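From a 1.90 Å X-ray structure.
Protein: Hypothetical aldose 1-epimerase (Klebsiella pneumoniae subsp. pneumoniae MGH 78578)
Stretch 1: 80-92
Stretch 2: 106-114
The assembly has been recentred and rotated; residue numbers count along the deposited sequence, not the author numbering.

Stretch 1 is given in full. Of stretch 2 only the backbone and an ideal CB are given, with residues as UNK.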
ATOM      1  N   ARG A  80     -11.159 -32.104   3.066  1.00 32.42           N
ATOM      2  CA  ARG A  80     -10.488 -30.842   3.359  1.00 31.96           C
ATOM      3  C   ARG A  80     -11.416 -29.875   4.014  1.00 31.36           C
ATOM      4  O   ARG A  80     -12.628 -29.993   3.872  1.00 31.19           O
ATOM      5  CB  ARG A  80      -9.968 -30.161   2.088  1.00 33.79           C
ATOM      6  CG  ARG A  80     -11.026 -29.570   1.204  1.00 38.90           C
ATOM      7  CD  ARG A  80     -10.499 -28.553   0.179  1.00 43.79           C
ATOM      8  NE  ARG A  80     -11.692 -28.015  -0.494  1.00 45.83           N
ATOM      9  CZ  ARG A  80     -11.712 -27.084  -1.453  1.00 46.75           C
ATOM     10  NH1 ARG A  80     -10.602 -26.497  -1.879  1.00 42.95           N
ATOM     11  NH2 ARG A  80     -12.879 -26.724  -1.971  1.00 43.88           N
HETATM   12  N   MSE A  81     -10.819 -28.900   4.701  1.00 27.89           N
HETATM   13  CA  MSE A  81     -11.521 -27.733   5.170  1.00 27.44           C
HETATM   14  C   MSE A  81     -10.980 -26.606   4.296  1.00 27.13           C
HETATM   15  O   MSE A  81      -9.775 -26.302   4.300  1.00 24.62           O
HETATM   16  CB  MSE A  81     -11.235 -27.422   6.648  1.00 28.03           C
HETATM   17  CG  MSE A  81     -11.541 -28.550   7.641  1.00 34.08           C
HETATM   18 SE   MSE A  81     -11.201 -27.850   9.455  0.75 28.03          SE
HETATM   19  CE  MSE A  81     -11.325 -29.562  10.254  1.00 38.11           C
ATOM     20  N   GLY A  82     -11.857 -25.994   3.531  1.00 28.60           N
ATOM     21  CA  GLY A  82     -11.458 -24.889   2.670  1.00 29.42           C
ATOM     22  C   GLY A  82     -12.406 -24.772   1.522  1.00 28.02           C
ATOM     23  O   GLY A  82     -13.399 -25.558   1.402  1.00 28.45           O
ATOM     24  N   TRP A  83     -12.084 -23.827   0.649  1.00 28.43           N
ATOM     25  CA  TRP A  83     -12.924 -23.524  -0.518  1.00 29.50           C
ATOM     26  C   TRP A  83     -12.095 -22.905  -1.619  1.00 30.09           C
ATOM     27  O   TRP A  83     -10.944 -22.548  -1.404  1.00 28.29           O
ATOM     28  CB  TRP A  83     -14.068 -22.589  -0.116  1.00 26.82           C
ATOM     29  CG  TRP A  83     -13.636 -21.191   0.381  1.00 24.05           C
ATOM     30  CD1 TRP A  83     -12.955 -20.894   1.504  1.00 28.26           C
ATOM     31  CD2 TRP A  83     -13.953 -19.930  -0.250  1.00 27.57           C
ATOM     32  NE1 TRP A  83     -12.777 -19.529   1.606  1.00 25.61           N
ATOM     33  CE2 TRP A  83     -13.381 -18.917   0.535  1.00 29.70           C
ATOM     34  CE3 TRP A  83     -14.651 -19.576  -1.428  1.00 29.68           C
ATOM     35  CZ2 TRP A  83     -13.479 -17.538   0.196  1.00 28.58           C
ATOM     36  CZ3 TRP A  83     -14.748 -18.232  -1.778  1.00 28.02           C
ATOM     37  CH2 TRP A  83     -14.173 -17.219  -0.958  1.00 27.97           C
ATOM     38  N   ASP A  84     -12.691 -22.809  -2.801  1.00 32.94           N
ATOM     39  CA  ASP A  84     -12.019 -22.306  -3.985  1.00 33.93           C
ATOM     40  C   ASP A  84     -12.579 -20.947  -4.341  1.00 34.82           C
ATOM     41  O   ASP A  84     -13.684 -20.834  -4.851  1.00 36.79           O
ATOM     42  CB  ASP A  84     -12.215 -23.291  -5.130  1.00 34.96           C
ATOM     43  CG  ASP A  84     -11.777 -24.687  -4.744  1.00 40.54           C
ATOM     44  OD1 ASP A  84     -10.628 -24.821  -4.287  1.00 40.33           O
ATOM     45  OD2 ASP A  84     -12.600 -25.616  -4.834  1.00 41.01           O
ATOM     46  N   SER A  85     -11.837 -19.929  -3.958  1.00 32.16           N
ATOM     47  CA  SER A  85     -12.181 -18.536  -4.222  1.00 30.17           C
ATOM     48  C   SER A  85     -11.665 -18.128  -5.594  1.00 27.39           C
ATOM     49  O   SER A  85     -10.684 -18.717  -6.085  1.00 27.07           O
ATOM     50  CB  SER A  85     -11.530 -17.697  -3.157  1.00 30.21           C
ATOM     51  OG  SER A  85     -11.627 -16.317  -3.374  1.00 28.00           O
ATOM     52  N   PRO A  86     -12.290 -17.101  -6.225  1.00 27.41           N
ATOM     53  CA  PRO A  86     -11.650 -16.527  -7.401  1.00 27.28           C
ATOM     54  C   PRO A  86     -10.272 -15.911  -7.140  1.00 26.21           C
ATOM     55  O   PRO A  86      -9.523 -15.717  -8.088  1.00 25.41           O
ATOM     56  CB  PRO A  86     -12.644 -15.435  -7.840  1.00 29.90           C
ATOM     57  CG  PRO A  86     -13.440 -15.085  -6.576  1.00 29.27           C
ATOM     58  CD  PRO A  86     -13.585 -16.438  -5.935  1.00 29.50           C
ATOM     59  N   VAL A  87      -9.984 -15.519  -5.904  1.00 27.00           N
ATOM     60  CA  VAL A  87      -8.692 -14.950  -5.502  1.00 26.66           C
ATOM     61  C   VAL A  87      -7.772 -16.182  -5.221  1.00 29.94           C
ATOM     62  O   VAL A  87      -7.926 -16.887  -4.205  1.00 28.37           O
ATOM     63  CB  VAL A  87      -8.805 -14.078  -4.239  1.00 27.79           C
ATOM     64  CG1 VAL A  87      -7.412 -13.563  -3.805  1.00 25.90           C
ATOM     65  CG2 VAL A  87      -9.800 -12.918  -4.441  1.00 26.77           C
ATOM     66  N   LYS A  88      -6.878 -16.465  -6.149  1.00 26.05           N
ATOM     67  CA  LYS A  88      -6.012 -17.634  -6.076  1.00 29.68           C
ATOM     68  C   LYS A  88      -4.674 -17.323  -5.403  1.00 34.91           C
ATOM     69  O   LYS A  88      -4.021 -18.210  -4.894  1.00 38.99           O
ATOM     70  CB  LYS A  88      -5.735 -18.183  -7.464  1.00 33.26           C
ATOM     71  CG  LYS A  88      -6.955 -18.522  -8.285  1.00 37.93           C
ATOM     72  CD  LYS A  88      -7.733 -19.674  -7.771  1.00 42.49           C
ATOM     73  CE  LYS A  88      -8.957 -19.994  -8.688  1.00 52.23           C
ATOM     74  NZ  LYS A  88     -10.050 -20.715  -7.870  1.00 49.29           N
ATOM     75  N   GLU A  89      -4.288 -16.072  -5.358  1.00 27.00           N
ATOM     76  CA  GLU A  89      -3.008 -15.681  -4.768  1.00 26.68           C
ATOM     77  C   GLU A  89      -3.138 -15.442  -3.251  1.00 25.36           C
ATOM     78  O   GLU A  89      -4.214 -15.112  -2.780  1.00 23.48           O
ATOM     79  CB  GLU A  89      -2.557 -14.395  -5.470  1.00 25.20           C
ATOM     80  CG  GLU A  89      -2.109 -14.787  -6.929  1.00 30.33           C
ATOM     81  CD  GLU A  89      -1.714 -13.625  -7.817  1.00 36.47           C
ATOM     82  OE1 GLU A  89      -1.688 -12.445  -7.356  1.00 33.38           O
ATOM     83  OE2 GLU A  89      -1.463 -13.929  -9.007  1.00 25.74           O
ATOM     84  N   VAL A  90      -2.016 -15.617  -2.550  1.00 26.58           N
ATOM     85  CA  VAL A  90      -1.855 -15.260  -1.160  1.00 25.14           C
ATOM     86  C   VAL A  90      -1.401 -13.788  -1.205  1.00 25.02           C
ATOM     87  O   VAL A  90      -0.188 -13.488  -1.268  1.00 25.19           O
ATOM     88  CB  VAL A  90      -0.823 -16.184  -0.472  1.00 25.00           C
ATOM     89  CG1 VAL A  90      -0.636 -15.791   1.036  1.00 24.53           C
ATOM     90  CG2 VAL A  90      -1.248 -17.701  -0.664  1.00 21.50           C
ATOM     91  N   VAL A  91      -2.380 -12.884  -1.160  1.00 23.94           N
ATOM     92  CA  VAL A  91      -2.132 -11.476  -1.448  1.00 23.35           C
ATOM     93  C   VAL A  91      -1.370 -10.814  -0.314  1.00 25.33           C
ATOM     94  O   VAL A  91      -1.799 -10.850   0.867  1.00 26.11           O
ATOM     95  CB  VAL A  91      -3.418 -10.729  -1.794  1.00 23.48           C
ATOM     96  CG1 VAL A  91      -3.156  -9.234  -2.074  1.00 23.88           C
ATOM     97  CG2 VAL A  91      -4.150 -11.446  -2.973  1.00 24.65           C
ATOM     98  N   ASN A  92      -0.225 -10.220  -0.656  1.00 24.41           N
ATOM     99  CA  ASN A  92       0.571  -9.485   0.326  1.00 22.64           C
ATOM    100  C   ASN A  92      -0.284  -8.254   0.667  1.00 25.71           C
ATOM    101  O   ASN A  92      -0.701  -7.530  -0.231  1.00 24.54           O
ATOM    102  CB  ASN A  92       1.877  -9.040  -0.283  1.00 26.03           C
ATOM    103  CG  ASN A  92       2.828  -8.381   0.715  1.00 28.75           C
ATOM    104  OD1 ASN A  92       2.430  -7.544   1.523  1.00 31.83           O
ATOM    105  ND2 ASN A  92       4.129  -8.685   0.567  1.00 29.93           N
ATOM    106  N   UNK A 106     -10.922  -5.660   1.258  1.00 27.42           N
ATOM    107  CA  UNK A 106     -10.686  -6.978   1.855  1.00 26.34           C
ATOM    108  C   UNK A 106     -11.124  -8.134   0.935  1.00 27.34           C
ATOM    109  O   UNK A 106     -10.537  -9.209   1.002  1.00 26.06           O
ATOM    110  CB  UNK A 106     -11.426  -7.076   3.191  1.00 26.34           C
ATOM    111  N   UNK A 107     -12.163  -7.916   0.116  1.00 25.83           N
ATOM    112  CA  UNK A 107     -12.606  -8.897  -0.863  1.00 26.09           C
ATOM    113  C   UNK A 107     -11.526  -9.308  -1.889  1.00 24.80           C
ATOM    114  O   UNK A 107     -11.609 -10.379  -2.478  1.00 25.28           O
ATOM    115  CB  UNK A 107     -13.822  -8.338  -1.605  1.00 26.09           C
ATOM    116  N   UNK A 108     -10.531  -8.455  -2.107  1.00 25.39           N
ATOM    117  CA  UNK A 108      -9.447  -8.724  -3.044  1.00 26.67           C
ATOM    118  C   UNK A 108      -8.456  -9.766  -2.531  1.00 24.54           C
ATOM    119  O   UNK A 108      -7.638 -10.283  -3.318  1.00 25.28           O
ATOM    120  CB  UNK A 108      -8.704  -7.424  -3.357  1.00 26.67           C
ATOM    121  N   UNK A 109      -8.500 -10.052  -1.231  1.00 26.83           N
ATOM    122  CA  UNK A 109      -7.626 -11.050  -0.610  1.00 25.85           C
ATOM    123  C   UNK A 109      -8.273 -12.319  -0.082  1.00 27.98           C
ATOM    124  O   UNK A 109      -7.570 -13.246   0.354  1.00 26.08           O
ATOM    125  CB  UNK A 109      -6.885 -10.386   0.553  1.00 25.85           C
ATOM    126  N   UNK A 110      -9.591 -12.410  -0.192  1.00 25.49           N
ATOM    127  CA  UNK A 110     -10.331 -13.453   0.536  1.00 27.54           C
ATOM    128  C   UNK A 110     -10.391 -14.788  -0.149  1.00 27.06           C
ATOM    129  O   UNK A 110     -11.071 -14.962  -1.184  1.00 26.65           O
ATOM    130  CB  UNK A 110     -11.764 -12.982   0.792  1.00 27.54           C
ATOM    131  N   UNK A 111      -9.624 -15.738   0.408  1.00 27.11           N
ATOM    132  CA  UNK A 111      -9.670 -17.122  -0.033  1.00 24.03           C
ATOM    133  C   UNK A 111      -9.434 -18.184   1.062  1.00 24.82           C
ATOM    134  O   UNK A 111      -9.357 -19.371   0.774  1.00 25.36           O
ATOM    135  CB  UNK A 111      -8.627 -17.310  -1.137  1.00 24.03           C
ATOM    136  N   UNK A 112      -9.435 -17.751   2.313  1.00 22.87           N
ATOM    137  CA  UNK A 112      -8.981 -18.580   3.407  1.00 23.56           C
ATOM    138  C   UNK A 112     -10.078 -19.444   4.036  1.00 24.20           C
ATOM    139  O   UNK A 112     -11.255 -19.141   3.969  1.00 27.14           O
ATOM    140  CB  UNK A 112      -8.356 -17.689   4.482  1.00 23.56           C
ATOM    141  N   UNK A 113      -9.621 -20.519   4.654  1.00 25.26           N
ATOM    142  CA  UNK A 113     -10.406 -21.420   5.446  1.00 27.15           C
ATOM    143  C   UNK A 113     -10.753 -20.773   6.800  1.00 27.59           C
ATOM    144  O   UNK A 113     -11.840 -21.013   7.322  1.00 27.98           O
ATOM    145  CB  UNK A 113      -9.656 -22.739   5.642  1.00 27.15           C
ATOM    146  N   UNK A 114      -9.843 -19.992   7.386  1.00 28.23           N
ATOM    147  CA  UNK A 114     -10.159 -19.292   8.665  1.00 26.92           C
ATOM    148  C   UNK A 114      -9.488 -17.907   8.699  1.00 28.48           C
ATOM    149  O   UNK A 114      -8.274 -17.820   8.667  1.00 28.24           O
ATOM    150  CB  UNK A 114      -9.698 -20.123   9.864  1.00 26.92           C
TER

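Positions 106, 107 and 108 lie on a 3-10 segment, and their ideal CB atoms have nothing of stretch 1 within 5.5 Å, so the visible contact scarcely restricts them. They are W106, L107 and E108. What matters here is the backbone: V87 CG1 packs 3.3 Å from E108 O, and V91 CG2 lies 3.7 Å from E108 O.

At position 109 phi/psi of -112/-2 does not by itself call for glycine, and an ideal CB would sit 4.2 Å from V91 CB. Glycine, alanine or another modest residue would suit this valine-lined site; nothing visible singles out glycine. The residue is G109. G109 N donates to W106 O (3.1 Å), and the O of water 3 donates to G109 O (2.6 Å) and to E89 O (2.9 Å) while accepting from V91 N (3.0 Å), tying the two backbones together.

The CA-to-CB bond of position 110 points sideways, with W83 CZ2 4.9 Å from the ideal CB. The nearby edge of the indole favours an apolar side chain, whether leucine, methionine or an aromatic. F110, chi1 t, turns a ring face to that edge: the centroids of the F110 ring and the W83 six-membered ring are 4.9 Å apart, planes meet at 57°, and W83 CZ2 approaches F110 CE2 to 3.5 Å. S85 OG donates to F110 O at 2.6 Å.

Position 111 is the most confined. Its ideal CB is 3.2 Å from V87 O, which is tight, and 3.6 Å from S85 CB; the carbonyls of V87 and E89 lie nearby. A short side chain carrying a donor fits, with asparagine, serine or threonine all conceivable. N111, chi1 p, sends ND2 to V87 O (2.9 Å, 160°), while E89 O lies 3.0 Å from N111 ND2. N111 O lies 2.9 Å from the O of water 1 and 2.7 Å from the O of water 2, which also bind W83 N and S85 N respectively.

Position 112 points away, so stretch 1 leaves its side chain free; polar, charged or apolar residues are acceptable. It is E112, whose OE1 accepts from N111 N (3.0 Å). Its contact with stretch 1 is by backbone: W83 NE1 donates to E112 O (2.8 Å, 150°) at the ring edge.

At position 113 the ideal CB lies 3.8 Å from M81 O and 4.1 Å from G82 CA. The CA-to-CB bond points sideways past M81 and G82, where an apolar residue such as leucine or methionine would suit. Selenomethionine M113 packs here, M113 CG resting 3.4 Å from M81 O and 3.8 Å from M81 CB.

Position 114 is out of reach and unconstrained here; it is M114, also selenomethionine.

Stretch 2, residues 106-114: WLEGFNEMM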
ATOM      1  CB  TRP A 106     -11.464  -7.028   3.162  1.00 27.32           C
ATOM      2  CG  TRP A 106     -11.341  -8.168   4.048  1.00 27.91           C
ATOM      3  CD1 TRP A 106     -10.573  -8.255   5.217  1.00 31.08           C
ATOM      4  CD2 TRP A 106     -12.113  -9.361   3.997  1.00 28.28           C
ATOM      5  NE1 TRP A 106     -10.817  -9.453   5.841  1.00 28.25           N
ATOM      6  CE2 TRP A 106     -11.761 -10.145   5.134  1.00 28.10           C
ATOM      7  CE3 TRP A 106     -13.106  -9.833   3.136  1.00 27.58           C
ATOM      8  CZ2 TRP A 106     -12.333 -11.385   5.378  1.00 30.01           C
ATOM      9  CZ3 TRP A 106     -13.672 -11.069   3.395  1.00 31.65           C
ATOM     10  CH2 TRP A 106     -13.269 -11.829   4.495  1.00 28.53           C
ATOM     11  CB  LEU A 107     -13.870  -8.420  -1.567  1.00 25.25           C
ATOM     12  CG  LEU A 107     -15.177  -8.275  -0.750  1.00 29.68           C
ATOM     13  CD1 LEU A 107     -16.230  -7.658  -1.670  1.00 29.32           C
ATOM     14  CD2 LEU A 107     -15.664  -9.601  -0.184  1.00 27.47           C
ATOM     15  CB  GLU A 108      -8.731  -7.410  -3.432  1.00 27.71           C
ATOM     16  CG  GLU A 108      -9.710  -6.384  -4.061  1.00 30.60           C
ATOM     17  CD  GLU A 108      -9.079  -5.098  -4.570  1.00 44.32           C
ATOM     18  OE1 GLU A 108      -7.863  -4.854  -4.371  1.00 37.79           O
ATOM     19  OE2 GLU A 108      -9.822  -4.316  -5.209  1.00 48.13           O
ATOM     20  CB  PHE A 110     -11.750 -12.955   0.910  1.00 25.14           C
ATOM     21  CG  PHE A 110     -12.576 -13.953   1.715  1.00 26.69           C
ATOM     22  CD1 PHE A 110     -12.022 -14.678   2.749  1.00 25.83           C
ATOM     23  CD2 PHE A 110     -13.938 -14.071   1.501  1.00 26.33           C
ATOM     24  CE1 PHE A 110     -12.795 -15.572   3.526  1.00 27.84           C
ATOM     25  CE2 PHE A 110     -14.697 -14.943   2.256  1.00 28.43           C
ATOM     26  CZ  PHE A 110     -14.125 -15.690   3.268  1.00 26.98           C
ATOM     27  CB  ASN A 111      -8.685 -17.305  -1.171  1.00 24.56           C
ATOM     28  CG  ASN A 111      -7.251 -17.040  -0.746  1.00 26.92           C
ATOM     29  OD1 ASN A 111      -6.913 -17.049   0.470  1.00 25.66           O
ATOM     30  ND2 ASN A 111      -6.382 -16.885  -1.747  1.00 26.42           N
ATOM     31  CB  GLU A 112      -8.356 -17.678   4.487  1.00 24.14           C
ATOM     32  CG  GLU A 112      -7.217 -16.800   4.021  1.00 27.25           C
ATOM     33  CD  GLU A 112      -7.600 -15.353   3.659  1.00 30.19           C
ATOM     34  OE1 GLU A 112      -8.714 -15.103   3.151  1.00 29.85           O
ATOM     35  OE2 GLU A 112      -6.771 -14.463   3.888  1.00 30.65           O
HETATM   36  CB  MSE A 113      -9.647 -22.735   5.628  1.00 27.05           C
HETATM   37  CG  MSE A 113     -10.373 -23.773   6.430  1.00 29.64           C
HETATM   38 SE   MSE A 113      -9.928 -23.786   8.345  0.75 27.01          SE
HETATM   39  CE  MSE A 113     -11.619 -23.725   8.965  1.00 25.61           C
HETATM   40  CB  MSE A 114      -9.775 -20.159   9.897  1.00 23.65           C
HETATM   41  CG  MSE A 114     -10.557 -19.890  11.197  1.00 31.96           C
HETATM   42 SE   MSE A 114     -10.175 -18.140  11.921  0.75 29.49          SE
HETATM   43  CE  MSE A 114      -8.314 -18.443  12.423  1.00 31.32           C
TER
HETATM   44  O   HOH W   1      -9.619 -22.114   1.550  1.00 27.58           O
HETATM   45  O   HOH W   2      -9.595 -20.481  -1.721  1.00 38.35           O
HETATM   46  O   HOH W   3      -5.155 -13.785  -0.404  1.00 24.03           O
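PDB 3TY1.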